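Local coordinates for protein pentalenene synthase (Streptomyces chartreusis NRRL 3882, PDB 6Q4S) that probably converts farnesyl diphosphate, with magnesium, into the bicyclic sesquiterpene alcohol 7-epi-alpha-eudesmol and releases diphosphate, at residues F196-Q201 with D292-G297. Residues are numbered along the deposited sequence; the frame is centred on the assembly and turned at random.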
loop_
_atom_site.group_PDB
_atom_site.type_symbol
_atom_site.label_atom_id
_atom_site.label_comp_id
_atom_site.label_asym_id
_atom_site.label_seq_id
_atom_site.Cartn_x
_atom_site.Cartn_y
_atom_site.Cartn_z
ATOM N N PHE A 196 12.800 12.792 -10.235
ATOM C CA PHE A 196 13.753 11.751 -10.150
ATOM C C PHE A 196 13.141 10.653 -9.270
ATOM O O PHE A 196 12.102 10.866 -8.688
ATOM C CB PHE A 196 15.064 12.287 -9.540
ATOM C CG PHE A 196 14.966 12.601 -8.049
ATOM C CD1 PHE A 196 14.358 13.758 -7.611
ATOM C CD2 PHE A 196 15.423 11.709 -7.110
ATOM C CE1 PHE A 196 14.228 14.039 -6.253
ATOM C CE2 PHE A 196 15.289 11.983 -5.743
ATOM C CZ PHE A 196 14.654 13.133 -5.324
ATOM N N GLU A 197 13.824 9.532 -9.151
ATOM C CA GLU A 197 13.501 8.489 -8.203
ATOM C C GLU A 197 14.730 8.003 -7.504
ATOM O O GLU A 197 15.770 7.800 -8.131
ATOM C CB GLU A 197 12.804 7.314 -8.860
ATOM C CG GLU A 197 11.393 7.712 -9.306
ATOM C CD GLU A 197 10.525 6.565 -9.839
ATOM O OE1 GLU A 197 10.857 5.371 -9.462
ATOM O OE2 GLU A 197 9.533 6.927 -10.622
ATOM N N VAL A 198 14.609 7.813 -6.199
ATOM C CA VAL A 198 15.751 7.373 -5.383
ATOM C C VAL A 198 15.968 5.895 -5.674
ATOM O O VAL A 198 14.980 5.150 -5.744
ATOM C CB VAL A 198 15.498 7.564 -3.861
ATOM C CG1 VAL A 198 16.637 6.943 -3.032
ATOM C CG2 VAL A 198 15.410 9.020 -3.502
ATOM N N PRO A 199 17.253 5.440 -5.827
ATOM C CA PRO A 199 17.468 3.997 -6.104
ATOM C C PRO A 199 16.892 3.116 -5.044
ATOM O O PRO A 199 17.115 3.377 -3.834
ATOM C CB PRO A 199 18.999 3.865 -6.196
ATOM C CG PRO A 199 19.392 5.201 -6.747
ATOM C CD PRO A 199 18.481 6.215 -6.069
ATOM N N ALA A 200 16.142 2.078 -5.469
ATOM C CA ALA A 200 15.292 1.319 -4.535
ATOM C C ALA A 200 16.109 0.672 -3.429
ATOM O O ALA A 200 15.654 0.608 -2.289
ATOM C CB ALA A 200 14.440 0.284 -5.267
ATOM N N GLN A 201 17.317 0.208 -3.758
ATOM C CA GLN A 201 18.206 -0.403 -2.748
ATOM C C GLN A 201 18.719 0.620 -1.708
ATOM O O GLN A 201 19.009 0.220 -0.600
ATOM C CB GLN A 201 19.374 -1.189 -3.402
ATOM C CG GLN A 201 20.369 -0.346 -4.186
ATOM C CD GLN A 201 19.986 -0.104 -5.644
ATOM O OE1 GLN A 201 18.895 0.369 -5.967
ATOM N NE2 GLN A 201 20.907 -0.377 -6.516
ATOM N N ASP A 292 23.910 10.661 -7.232
ATOM C CA ASP A 292 23.266 11.957 -7.426
ATOM C C ASP A 292 21.750 11.953 -7.108
ATOM O O ASP A 292 21.169 12.998 -6.715
ATOM C CB ASP A 292 23.463 12.434 -8.870
ATOM C CG ASP A 292 22.799 13.777 -9.135
ATOM O OD1 ASP A 292 23.205 14.737 -8.459
ATOM O OD2 ASP A 292 21.854 13.890 -9.982
ATOM N N ARG A 293 21.105 10.827 -7.389
ATOM C CA ARG A 293 19.665 10.660 -7.140
ATOM C C ARG A 293 19.423 10.511 -5.612
ATOM O O ARG A 293 18.482 11.084 -5.097
ATOM C CB ARG A 293 19.096 9.468 -7.958
ATOM C CG ARG A 293 18.961 9.784 -9.474
ATOM C CD ARG A 293 19.027 8.495 -10.322
ATOM N NE ARG A 293 18.058 7.504 -9.840
ATOM C CZ ARG A 293 18.089 6.189 -10.027
ATOM N NH1 ARG A 293 19.036 5.600 -10.739
ATOM N NH2 ARG A 293 17.128 5.435 -9.500
ATOM N N VAL A 294 20.285 9.743 -4.948
ATOM C CA VAL A 294 20.363 9.698 -3.475
ATOM C C VAL A 294 20.478 11.071 -2.831
ATOM O O VAL A 294 19.599 11.500 -1.975
ATOM C CB VAL A 294 21.472 8.748 -3.003
ATOM C CG1 VAL A 294 21.697 8.846 -1.478
ATOM C CG2 VAL A 294 21.087 7.327 -3.341
ATOM N N ARG A 295 21.475 11.817 -3.287
ATOM C CA ARG A 295 21.687 13.179 -2.799
ATOM C C ARG A 295 20.431 14.005 -2.950
ATOM O O ARG A 295 20.042 14.705 -2.014
ATOM C CB ARG A 295 22.905 13.862 -3.471
ATOM C CG ARG A 295 23.089 15.330 -3.089
ATOM C CD ARG A 295 24.217 16.058 -3.845
ATOM N NE ARG A 295 23.974 16.049 -5.292
ATOM C CZ ARG A 295 23.052 16.781 -5.932
ATOM N NH1 ARG A 295 22.251 17.644 -5.305
ATOM N NH2 ARG A 295 22.929 16.657 -7.245
ATOM N N MET A 296 19.751 13.918 -4.100
ATOM C CA MET A 296 18.488 14.650 -4.256
ATOM C C MET A 296 17.374 14.173 -3.259
ATOM O O MET A 296 16.535 14.982 -2.822
ATOM C CB MET A 296 17.966 14.555 -5.714
ATOM C CG MET A 296 18.732 15.448 -6.712
ATOM S SD MET A 296 18.040 15.492 -8.415
ATOM C CE MET A 296 18.422 13.795 -8.893
ATOM N N GLY A 297 17.371 12.878 -3.013
ATOM C CA GLY A 297 16.516 12.246 -1.973
ATOM C C GLY A 297 16.704 12.853 -0.598
ATOM O O GLY A 297 15.735 13.224 0.092
#
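F196 fits its ring between the M296 side chain and the helix backbone at R293 O and G297 N. M296 CB stands over one ring face, 3.7 Å from the F196 centroid, while its thioether runs past the phenyl in the opposite direction. With the chain bent at chi3 (-68°), M296 CE folds back to F196 CB, and the sulfur makes a Met-aromatic contact over the face. G297 suits the next hollow because it has no side chain: F196 CE2 comes to 3.5 Å from G297 N, and V198 CG2 to 3.7 Å from G297 CA, space that a CB would occupy. The R293 chain, bent at chi3 (53°), turns NE toward E197 O and grips it side-on with two nitrogens, NE at 2.9 Å and NH2 at 3.1 Å, the oxygen lying in the guanidinium plane. P199, a rigid, puckered ring, sets CG over one guanidinium face, 3.6 Å from R293 NH2, and its CD meets V294 CG2. The V294 side chain also packs on V277, M280 and C281 of helix 252-284. P199 is the N-cap residue of helix 200-203. F196 to P199 thus dock an interhelical loop on helix 288-313 in the all-helical terpene synthase fold, away from the metal-binding motifs.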